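Local coordinates for protein toll (Drosophila melanogaster, PDB 4LXR), which serves as the cell-surface receptor for the cleaved cytokine spaetzle C-106, triggering antifungal defence and setting dorsal-ventral polarity in the fly embryo, at residues Ser99-Ile104 with Gly124-Arg129; Ile507-Leu512 with Asp539-Trp544; Val529-Asn534 with Phe561-Asp566. One frame throughout, in Å; residues are numbered along the deposited sequence.

Contact 1 of 3, residues Ser99-Ile104 with Gly124-Arg129; sequences SPTTLI and GLKRFR
T102, L103 and I104 pair in parallel with R127, F128 and R129 as neighbouring strands near the N-terminal end of the leucine-rich-repeat solenoid, where the T102, I104, R127 and R129 side chains make the face that meets spaetzle. Two backbone bonds lace the strands: L103 N donates to R127 O (3.0 Å) and L103 O accepts from R129 N (2.9 Å). Just before the paired residues, T101 O accepts from K126 N (2.9 Å) and, weakly, from R127 N. On the spaetzle-facing side, T102 and R127 lie side by side. OG1 of T102, turned beside its own backbone N (chi1 -68°), rests 3.4 Å from CB of R127, while CG2 leans on CG. An alanine here would remove the OG1 and CG2 contacts with CB and CG of R127, and would probably give the arginine chain more freedom to shift. The R127 chain runs extended from CG to NE, and its guanidinium donates to G3 of one spaetzle chain and T105 of another. One pair further on, CG2 of I104 sits over one face of the R129 guanidinium, toward its rim, 3.3 Å from NH2; R129 NH1 forms a salt bridge with E106. On the face of L103 and F128 the side-chain contacts are apolar: L103 CD2 lies 4.1 Å from F128 CE1, and L125 CD1, from the loop before the strand, meets L103 CB at 3.7 Å. One face thus buries hydrocarbon, while the other packs T102 and I104 along two arginines, R127 bonded to both spaetzle chains.

Contact 2 of 3, residues Ile507-Leu512 with Asp539-Trp544; sequences IRRIAL and DCTILW
R509 and T541 make the main polar approach, their side chains crossing at about a right angle. CB and CG2 of T541 lie over one face of the guanidinium, and OG1 comes within 3.0 Å of R509 NE, though the angle is too poor for a hydrogen bond. Water appears to link the charges: in the R509 conformer described, one molecule accepts from NH2 and donates to D539 OD2 (2.7 Å), R509 NH2 and D539 OD2 standing 4.5 Å apart. A second water lies between R508 O and T541 OG1, and a third bridges T541 O and W544 N, accepting from the latter (3.2 Å). Within 539-544, D539 OD1 accepts from T541 N at 3.1 Å, from above the carboxylate plane, forming an Asx turn. Contacts of carbon with carbonyl oxygen follow: I542 CG2 lies 3.7 Å from I510 O, and W544 CB 3.3 Å from L512 O, which sits at the edge of the indole. Apolar contact is sparse, L512 CB to W544 CB at 4.5 Å. A short helix, N-capped by I542, packed over the end of repeat LRR 15 and held by disulfides such as C540-C591, is characteristic of an LRRCT cap, here the first of two.

Contact 3 of 3, residues Val529-Asn534 with Phe561-Asp566; sequences VDLNDN and FKLRTD. With NAG (2-acetamido-2-deoxy-beta-D-glucopyranose), chain F; NAG (2-acetamido-2-deoxy-beta-D-glucopyranose), chain B.
D530 and R564 both carry CG anti to the backbone N (chi1 -165° and 172°), and their side chains lie alongside each other, pointing the same way. This sets the two CG atoms on the same side of the strands; D530 OD2 then lies over one face of the guanidinium, 3.2 Å from R564 NE, a salt bridge of charges alone, since the oxygen stands well out of the guanidinium plane and no N-H is aimed at it. R564 NH2 has other partners: it donates to O6 of the outer N-acetylglucosamine (chain B) at 2.7 Å, and also to a water that donates to D530 OD2 and accepts from N532 ND2. The same OD2 accepts from N2 of the inner sugar (chain F) at 2.8 Å, so this oxygen is gripped by the acetamide N-H and the water as well as facing the positive charge. D530 OD1 closes an Asx turn by accepting from N532 N (3.1 Å). Beneath these groups the backbones pair in parallel, strand 561-564 of the LRRCT cap being added to strand 527-530 and closing this run of parallel strands in the leucine-rich-repeat solenoid. V529 N binds K562 O, R564 N binds V529 O at 2.8 Å, and L531 N binds R564 O. On the opposite face from D530 and R564, V529 CB meets L563 CD2 at 3.8 Å, and the leucine also packs on F545 and L548 of helix 543-549. Past the strand end, the N532 side chain crosses that of R564 at about a right angle, amide and guanidinium planes 44° apart; N532 ND2 donates nearly in its own plane to D566 OD1 at 3.0 Å, while N532 OD1 accepts from R567 N. D566 adds a long, charge-only salt bridge to R564.

Overall arrangement
The three contacts run from the spaetzle site to the first LRRCT cap. Contact 1 lies toward the N-terminal end and touches both spaetzle chains, whereas no other protein chain of the assembly reaches contacts 2 or 3. Its centre is about 62 Å from that of contact 3 and about 75 Å from that of contact 2, so neither borders the spaetzle site. Contacts 2 and 3 are neighbours, with centres about 14 Å apart, and their segments alternate along the chain. I510 CD1 and L531 CD1 pack at 4.0 Å between them, and helix 543-549 leads from contact 2 to strand 561-564 of contact 3. Contact 3 alone of the three holds glycan neighbours, D530, D533 and R564.

Contact 1 of 3, residues Ser99-Ile104 with Gly124-Arg129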
loop_
_atom_site.group_PDB
_atom_site.type_symbol
_atom_site.label_atom_id
_atom_site.label_comp_id
_atom_site.label_asym_id
_atom_site.label_seq_id
_atom_site.Cartn_x
_atom_site.Cartn_y
_atom_site.Cartn_z
ATOM N N SER A 99 3.806 -33.280 -35.480
ATOM C CA SER A 99 2.429 -33.237 -34.984
ATOM C C SER A 99 2.135 -32.144 -33.960
ATOM O O SER A 99 1.801 -32.433 -32.806
ATOM C CB SER A 99 2.040 -34.603 -34.415
ATOM O OG SER A 99 2.827 -34.918 -33.283
ATOM N N PRO A 100 2.267 -30.881 -34.368
ATOM C CA PRO A 100 1.894 -29.829 -33.425
ATOM C C PRO A 100 0.379 -29.805 -33.248
ATOM O O PRO A 100 -0.338 -30.255 -34.127
ATOM C CB PRO A 100 2.348 -28.560 -34.146
ATOM C CG PRO A 100 2.184 -28.898 -35.586
ATOM C CD PRO A 100 2.642 -30.334 -35.680
ATOM N N THR A 101 -0.083 -29.272 -32.126
ATOM C CA THR A 101 -1.498 -29.156 -31.799
ATOM C C THR A 101 -1.987 -27.739 -32.144
ATOM O O THR A 101 -3.165 -27.496 -32.452
ATOM C CB THR A 101 -1.668 -29.418 -30.274
ATOM O OG1 THR A 101 -1.809 -30.823 -30.048
ATOM C CG2 THR A 101 -2.876 -28.690 -29.682
ATOM N N THR A 102 -1.048 -26.805 -32.078
ATOM C CA THR A 102 -1.340 -25.389 -32.133
ATOM C C THR A 102 -0.336 -24.734 -33.062
ATOM O O THR A 102 0.869 -24.952 -32.936
ATOM C CB THR A 102 -1.225 -24.760 -30.725
ATOM O OG1 THR A 102 -2.281 -25.258 -29.904
ATOM C CG2 THR A 102 -1.308 -23.238 -30.760
ATOM N N LEU A 103 -0.844 -23.962 -34.015
ATOM C CA LEU A 103 -0.001 -23.102 -34.847
ATOM C C LEU A 103 -0.468 -21.668 -34.677
ATOM O O LEU A 103 -1.653 -21.360 -34.897
ATOM C CB LEU A 103 -0.081 -23.483 -36.335
ATOM C CG LEU A 103 0.686 -22.547 -37.296
ATOM C CD1 LEU A 103 2.207 -22.521 -37.012
ATOM C CD2 LEU A 103 0.418 -22.893 -38.798
ATOM N N ILE A 104 0.465 -20.801 -34.285
ATOM C CA ILE A 104 0.250 -19.357 -34.183
ATOM C C ILE A 104 1.133 -18.692 -35.241
ATOM O O ILE A 104 2.311 -19.023 -35.383
ATOM C CB ILE A 104 0.618 -18.861 -32.780
ATOM C CG1 ILE A 104 -0.420 -19.373 -31.768
ATOM C CG2 ILE A 104 0.768 -17.331 -32.732
ATOM C CD1 ILE A 104 0.125 -19.549 -30.410
ATOM N N GLY A 124 -4.534 -31.625 -39.194
ATOM C CA GLY A 124 -4.614 -32.183 -37.849
ATOM C C GLY A 124 -4.649 -31.201 -36.677
ATOM O O GLY A 124 -4.860 -31.623 -35.528
ATOM N N LEU A 125 -4.463 -29.907 -36.952
ATOM C CA LEU A 125 -4.371 -28.889 -35.890
ATOM C C LEU A 125 -5.664 -28.739 -35.091
ATOM O O LEU A 125 -6.764 -28.823 -35.648
ATOM C CB LEU A 125 -3.986 -27.512 -36.455
ATOM C CG LEU A 125 -2.591 -27.261 -37.048
ATOM C CD1 LEU A 125 -2.590 -25.893 -37.682
ATOM C CD2 LEU A 125 -1.446 -27.372 -35.980
ATOM N N LYS A 126 -5.523 -28.514 -33.787
ATOM C CA LYS A 126 -6.678 -28.243 -32.932
ATOM C C LYS A 126 -6.841 -26.754 -32.749
ATOM O O LYS A 126 -7.913 -26.261 -32.423
ATOM C CB LYS A 126 -6.545 -28.941 -31.574
ATOM C CG LYS A 126 -7.016 -30.391 -31.597
ATOM C CD LYS A 126 -5.963 -31.321 -31.031
ATOM C CE LYS A 126 -6.462 -32.766 -31.019
ATOM N NZ LYS A 126 -5.339 -33.754 -31.040
ATOM N N ARG A 127 -5.766 -26.022 -32.973
ATOM C CA ARG A 127 -5.788 -24.614 -32.648
ATOM C C ARG A 127 -4.972 -23.848 -33.661
ATOM O O ARG A 127 -3.853 -24.216 -33.968
ATOM C CB ARG A 127 -5.252 -24.382 -31.215
ATOM C CG ARG A 127 -5.289 -22.901 -30.806
ATOM C CD ARG A 127 -5.211 -22.649 -29.288
ATOM N NE ARG A 127 -5.531 -21.249 -28.999
ATOM C CZ ARG A 127 -5.589 -20.709 -27.785
ATOM N NH1 ARG A 127 -5.339 -21.452 -26.708
ATOM N NH2 ARG A 127 -5.895 -19.418 -27.652
ATOM N N PHE A 128 -5.524 -22.759 -34.172
ATOM C CA PHE A 128 -4.804 -21.983 -35.170
ATOM C C PHE A 128 -5.081 -20.525 -34.922
ATOM O O PHE A 128 -6.222 -20.164 -34.666
ATOM C CB PHE A 128 -5.245 -22.393 -36.592
ATOM C CG PHE A 128 -4.759 -21.469 -37.677
ATOM C CD1 PHE A 128 -3.403 -21.410 -38.010
ATOM C CD2 PHE A 128 -5.663 -20.677 -38.391
ATOM C CE1 PHE A 128 -2.944 -20.567 -39.031
ATOM C CE2 PHE A 128 -5.220 -19.827 -39.431
ATOM C CZ PHE A 128 -3.858 -19.761 -39.745
ATOM N N ARG A 129 -4.043 -19.691 -34.992
ATOM C CA ARG A 129 -4.218 -18.248 -34.878
ATOM C C ARG A 129 -3.461 -17.536 -35.982
ATOM O O ARG A 129 -2.291 -17.822 -36.221
ATOM C CB ARG A 129 -3.742 -17.714 -33.517
ATOM C CG ARG A 129 -3.553 -16.182 -33.546
ATOM C CD ARG A 129 -3.700 -15.511 -32.152
ATOM N NE ARG A 129 -2.548 -15.715 -31.283
ATOM C CZ ARG A 129 -1.427 -14.983 -31.285
ATOM N NH1 ARG A 129 -1.245 -13.977 -32.150
ATOM N NH2 ARG A 129 -0.466 -15.272 -30.404
HETATM O O HOH W 1 -3.192 -31.836 -32.964
#

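Contact 2 of 3, residues Ile507-Leu512 with Asp539-Trp544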
loop_
_atom_site.group_PDB
_atom_site.type_symbol
_atom_site.label_atom_id
_atom_site.label_comp_id
_atom_site.label_asym_id
_atom_site.label_seq_id
_atom_site.Cartn_x
_atom_site.Cartn_y
_atom_site.Cartn_z
ATOM N N ILE A 507 -1.037 14.710 19.805
ATOM C CA ILE A 507 -0.405 14.275 21.051
ATOM C C ILE A 507 0.675 15.250 21.504
ATOM O O ILE A 507 1.781 15.240 20.983
ATOM C CB ILE A 507 0.179 12.847 20.893
ATOM C CG1 ILE A 507 -0.958 11.850 20.603
ATOM C CG2 ILE A 507 0.962 12.432 22.133
ATOM C CD1 ILE A 507 -0.492 10.473 20.137
ATOM N N ARG A 508 0.340 16.090 22.478
ATOM C CA ARG A 508 1.276 17.099 22.973
ATOM C C ARG A 508 2.001 16.656 24.241
ATOM O O ARG A 508 3.179 16.960 24.428
ATOM C CB ARG A 508 0.572 18.449 23.152
ATOM C CG ARG A 508 0.227 19.073 21.809
ATOM C CD ARG A 508 -0.388 20.455 21.908
ATOM N NE ARG A 508 -0.561 21.026 20.575
ATOM C CZ ARG A 508 -1.587 20.760 19.774
ATOM N NH1 ARG A 508 -2.548 19.932 20.167
ATOM N NH2 ARG A 508 -1.654 21.325 18.577
ATOM N N ARG A 509 1.304 15.922 25.102
ATOM C CA ARG A 509 1.952 15.311 26.256
ATOM C C ARG A 509 1.823 13.793 26.241
ATOM O O ARG A 509 0.821 13.237 25.785
ATOM C CB ARG A 509 1.403 15.868 27.573
ATOM C CG ARG A 509 2.119 15.339 28.824
ATOM C CD ARG A 509 1.608 16.039 30.057
ATOM N NE ARG A 509 1.793 17.480 29.919
ATOM C CZ ARG A 509 1.171 18.386 30.658
ATOM N NH1 ARG A 509 0.310 17.999 31.588
ATOM N NH2 ARG A 509 1.402 19.673 30.462
ATOM N N ILE A 510 2.875 13.147 26.725
ATOM C CA ILE A 510 2.896 11.725 27.034
ATOM C C ILE A 510 3.427 11.582 28.462
ATOM O O ILE A 510 4.619 11.747 28.706
ATOM C CB ILE A 510 3.829 10.946 26.105
ATOM C CG1 ILE A 510 3.342 11.039 24.657
ATOM C CG2 ILE A 510 3.938 9.501 26.570
ATOM C CD1 ILE A 510 4.181 10.251 23.687
ATOM N N ALA A 511 2.538 11.283 29.401
ATOM C CA ALA A 511 2.879 11.327 30.811
ATOM C C ALA A 511 2.922 9.936 31.429
ATOM O O ALA A 511 1.890 9.379 31.805
ATOM C CB ALA A 511 1.898 12.220 31.555
ATOM N N LEU A 512 4.127 9.380 31.520
ATOM C CA LEU A 512 4.344 8.086 32.154
ATOM C C LEU A 512 4.891 8.299 33.558
ATOM O O LEU A 512 5.725 9.177 33.776
ATOM C CB LEU A 512 5.314 7.241 31.325
ATOM C CG LEU A 512 4.882 7.036 29.874
ATOM C CD1 LEU A 512 5.860 6.150 29.137
ATOM C CD2 LEU A 512 3.487 6.452 29.835
ATOM N N ASP A 539 8.702 19.334 27.654
ATOM C CA ASP A 539 8.935 20.006 28.920
ATOM C C ASP A 539 9.128 18.975 30.037
ATOM O O ASP A 539 9.212 17.774 29.767
ATOM C CB ASP A 539 7.818 21.022 29.238
ATOM C CG ASP A 539 6.422 20.401 29.293
ATOM O OD1 ASP A 539 6.283 19.171 29.447
ATOM O OD2 ASP A 539 5.442 21.170 29.195
ATOM N N CYS A 540 9.208 19.434 31.281
ATOM C CA CYS A 540 9.489 18.541 32.403
ATOM C C CYS A 540 8.472 17.399 32.560
ATOM O O CYS A 540 8.724 16.427 33.283
ATOM C CB CYS A 540 9.593 19.343 33.702
ATOM S SG CYS A 540 8.072 20.190 34.175
ATOM N N THR A 541 7.337 17.504 31.864
ATOM C CA THR A 541 6.231 16.558 32.058
ATOM C C THR A 541 6.376 15.246 31.281
ATOM O O THR A 541 5.611 14.304 31.505
ATOM C CB THR A 541 4.842 17.197 31.752
ATOM O OG1 THR A 541 4.733 17.477 30.352
ATOM C CG2 THR A 541 4.660 18.491 32.532
ATOM N N ILE A 542 7.350 15.175 30.378
ATOM C CA ILE A 542 7.535 13.968 29.580
ATOM C C ILE A 542 8.809 13.237 29.956
ATOM O O ILE A 542 9.308 12.410 29.179
ATOM C CB ILE A 542 7.532 14.251 28.050
ATOM C CG1 ILE A 542 8.752 15.069 27.638
ATOM C CG2 ILE A 542 6.244 14.950 27.633
ATOM C CD1 ILE A 542 9.027 15.038 26.155
ATOM N N LEU A 543 9.314 13.534 31.156
ATOM C CA LEU A 543 10.600 13.016 31.625
ATOM C C LEU A 543 10.705 11.499 31.532
ATOM O O LEU A 543 11.631 10.973 30.921
ATOM C CB LEU A 543 10.880 13.458 33.069
ATOM C CG LEU A 543 12.028 12.710 33.760
ATOM C CD1 LEU A 543 13.359 12.972 33.066
ATOM C CD2 LEU A 543 12.105 13.063 35.242
ATOM N N TRP A 544 9.748 10.796 32.126
ATOM C CA TRP A 544 9.859 9.345 32.224
ATOM C C TRP A 544 9.625 8.652 30.896
ATOM O O TRP A 544 10.205 7.598 30.644
ATOM C CB TRP A 544 8.984 8.796 33.355
ATOM C CG TRP A 544 9.521 9.241 34.681
ATOM C CD1 TRP A 544 8.962 10.144 35.541
ATOM C CD2 TRP A 544 10.772 8.846 35.268
ATOM N NE1 TRP A 544 9.779 10.317 36.640
ATOM C CE2 TRP A 544 10.894 9.533 36.497
ATOM C CE3 TRP A 544 11.790 7.967 34.882
ATOM C CZ2 TRP A 544 12.001 9.368 37.345
ATOM C CZ3 TRP A 544 12.890 7.801 35.728
ATOM C CH2 TRP A 544 12.983 8.501 36.943
HETATM O O HOH W 2 4.063 17.893 27.273
HETATM O O HOH W 3 3.125 19.945 28.612
HETATM O O HOH W 4 7.147 12.183 33.257
#

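Contact 3 of 3, residues Val529-Asn534 with Phe561-Asp566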
loop_
_atom_site.group_PDB
_atom_site.type_symbol
_atom_site.label_atom_id
_atom_site.label_comp_id
_atom_site.label_asym_id
_atom_site.label_seq_id
_atom_site.Cartn_x
_atom_site.Cartn_y
_atom_site.Cartn_z
ATOM N N VAL A 529 3.313 0.221 18.962
ATOM C CA VAL A 529 2.576 1.478 18.841
ATOM C C VAL A 529 3.419 2.536 18.136
ATOM O O VAL A 529 4.502 2.887 18.600
ATOM C CB VAL A 529 2.145 2.044 20.216
ATOM C CG1 VAL A 529 1.257 3.256 20.021
ATOM C CG2 VAL A 529 1.429 0.982 21.045
ATOM N N ASP A 530 2.912 3.053 17.020
ATOM C CA ASP A 530 3.627 4.070 16.262
ATOM C C ASP A 530 3.226 5.472 16.718
ATOM O O ASP A 530 2.097 5.895 16.503
ATOM C CB ASP A 530 3.352 3.897 14.767
ATOM C CG ASP A 530 4.328 4.668 13.908
ATOM O OD1 ASP A 530 4.925 5.642 14.414
ATOM O OD2 ASP A 530 4.498 4.309 12.725
ATOM N N LEU A 531 4.166 6.193 17.328
ATOM C CA LEU A 531 3.895 7.518 17.886
ATOM C C LEU A 531 4.505 8.654 17.071
ATOM O O LEU A 531 4.518 9.803 17.518
ATOM C CB LEU A 531 4.406 7.601 19.323
ATOM C CG LEU A 531 3.743 6.663 20.332
ATOM C CD1 LEU A 531 4.380 6.823 21.724
ATOM C CD2 LEU A 531 2.230 6.919 20.366
ATOM N N ASN A 532 5.009 8.335 15.883
ATOM C CA ASN A 532 5.672 9.320 15.027
ATOM C C ASN A 532 4.778 10.489 14.623
ATOM O O ASN A 532 3.552 10.361 14.598
ATOM C CB ASN A 532 6.221 8.641 13.770
ATOM C CG ASN A 532 7.489 7.845 14.042
ATOM O OD1 ASN A 532 8.142 8.040 15.069
ATOM N ND2 ASN A 532 7.848 6.955 13.117
ATOM N N ASP A 533 5.398 11.624 14.305
ATOM C CA ASP A 533 4.680 12.776 13.750
ATOM C C ASP A 533 3.569 13.304 14.648
ATOM O O ASP A 533 2.458 13.570 14.190
ATOM C CB ASP A 533 4.099 12.445 12.369
ATOM C CG ASP A 533 5.162 12.076 11.366
ATOM O OD1 ASP A 533 5.872 12.988 10.887
ATOM O OD2 ASP A 533 5.286 10.876 11.050
ATOM N N ASN A 534 3.870 13.444 15.928
ATOM C CA ASN A 534 2.971 14.109 16.846
ATOM C C ASN A 534 3.608 15.391 17.384
ATOM O O ASN A 534 4.834 15.476 17.491
ATOM C CB ASN A 534 2.577 13.155 17.968
ATOM C CG ASN A 534 1.398 12.283 17.585
ATOM O OD1 ASN A 534 0.272 12.773 17.471
ATOM N ND2 ASN A 534 1.644 10.990 17.386
ATOM N N PHE A 561 4.767 -3.338 25.683
ATOM C CA PHE A 561 4.680 -2.678 24.385
ATOM C C PHE A 561 6.041 -2.281 23.820
ATOM O O PHE A 561 7.040 -2.256 24.532
ATOM C CB PHE A 561 3.757 -1.452 24.445
ATOM C CG PHE A 561 4.089 -0.485 25.557
ATOM C CD1 PHE A 561 5.299 0.199 25.574
ATOM C CD2 PHE A 561 3.168 -0.236 26.568
ATOM C CE1 PHE A 561 5.596 1.092 26.591
ATOM C CE2 PHE A 561 3.453 0.656 27.582
ATOM C CZ PHE A 561 4.673 1.323 27.597
ATOM N N LYS A 562 6.051 -1.961 22.531
ATOM C CA LYS A 562 7.223 -1.446 21.841
ATOM C C LYS A 562 6.814 -0.211 21.043
ATOM O O LYS A 562 6.040 -0.302 20.077
ATOM C CB LYS A 562 7.809 -2.515 20.915
ATOM C CG LYS A 562 8.863 -1.996 19.949
ATOM C CD LYS A 562 9.592 -3.149 19.271
ATOM C CE LYS A 562 10.574 -2.650 18.227
ATOM N NZ LYS A 562 11.497 -1.626 18.783
ATOM N N LEU A 563 7.326 0.946 21.458
ATOM C CA LEU A 563 6.942 2.217 20.859
ATOM C C LEU A 563 7.894 2.598 19.741
ATOM O O LEU A 563 9.111 2.476 19.884
ATOM C CB LEU A 563 6.937 3.322 21.915
ATOM C CG LEU A 563 6.228 2.967 23.217
ATOM C CD1 LEU A 563 6.405 4.082 24.230
ATOM C CD2 LEU A 563 4.762 2.708 22.945
ATOM N N ARG A 564 7.332 3.056 18.626
ATOM C CA ARG A 564 8.125 3.581 17.525
ATOM C C ARG A 564 8.136 5.094 17.618
ATOM O O ARG A 564 7.092 5.750 17.500
ATOM C CB ARG A 564 7.558 3.134 16.181
ATOM C CG ARG A 564 8.204 3.802 14.984
ATOM C CD ARG A 564 7.966 2.987 13.726
ATOM N NE ARG A 564 7.703 3.835 12.568
ATOM C CZ ARG A 564 7.753 3.414 11.308
ATOM N NH1 ARG A 564 8.073 2.154 11.039
ATOM N NH2 ARG A 564 7.493 4.258 10.316
ATOM N N THR A 565 9.321 5.642 17.847
ATOM C CA THR A 565 9.477 7.059 18.136
ATOM C C THR A 565 10.579 7.704 17.309
ATOM O O THR A 565 10.923 8.862 17.530
ATOM C CB THR A 565 9.820 7.270 19.614
ATOM O OG1 THR A 565 10.951 6.460 19.951
ATOM C CG2 THR A 565 8.650 6.860 20.488
ATOM N N ASP A 566 11.118 6.957 16.349
ATOM C CA ASP A 566 12.263 7.404 15.555
ATOM C C ASP A 566 11.984 8.707 14.812
ATOM O O ASP A 566 12.902 9.451 14.495
ATOM C CB ASP A 566 12.708 6.309 14.579
ATOM C CG ASP A 566 11.785 6.185 13.372
ATOM O OD1 ASP A 566 10.610 5.793 13.546
ATOM O OD2 ASP A 566 12.242 6.471 12.245
HETATM C C1 NAG F . 1.307 4.685 10.536
HETATM C C2 NAG F . 2.378 3.787 9.895
HETATM C C3 NAG F . 3.482 4.632 9.246
HETATM C C4 NAG F . 2.902 5.742 8.376
HETATM C C5 NAG F . 1.841 6.503 9.160
HETATM C C6 NAG F . 1.170 7.598 8.364
HETATM C C7 NAG F . 3.002 1.561 10.741
HETATM C C8 NAG F . 2.449 1.012 9.462
HETATM N N2 NAG F . 2.946 2.889 10.884
HETATM O O3 NAG F . 4.310 3.778 8.467
HETATM O O4 NAG F . 3.904 6.701 8.049
HETATM O O5 NAG F . 0.819 5.596 9.580
HETATM O O6 NAG F . 0.437 7.062 7.271
HETATM O O7 NAG F . 3.488 0.838 11.604
HETATM C C1 NAG B . 4.775 6.422 6.943
HETATM C C2 NAG B . 5.340 7.761 6.485
HETATM C C3 NAG B . 6.335 7.557 5.346
HETATM C C4 NAG B . 7.401 6.531 5.722
HETATM C C5 NAG B . 6.761 5.256 6.268
HETATM C C6 NAG B . 7.773 4.288 6.839
HETATM C C7 NAG B . 3.776 9.632 6.845
HETATM C C8 NAG B . 2.711 10.484 6.223
HETATM N N2 NAG B . 4.279 8.670 6.066
HETATM O O3 NAG B . 6.935 8.806 5.017
HETATM O O4 NAG B . 8.135 6.187 4.551
HETATM O O5 NAG B . 5.847 5.567 7.329
HETATM O O6 NAG B . 7.178 3.395 7.771
HETATM O O7 NAG B . 4.149 9.802 8.005
HETATM O O HOH W 5 5.733 6.389 11.352
#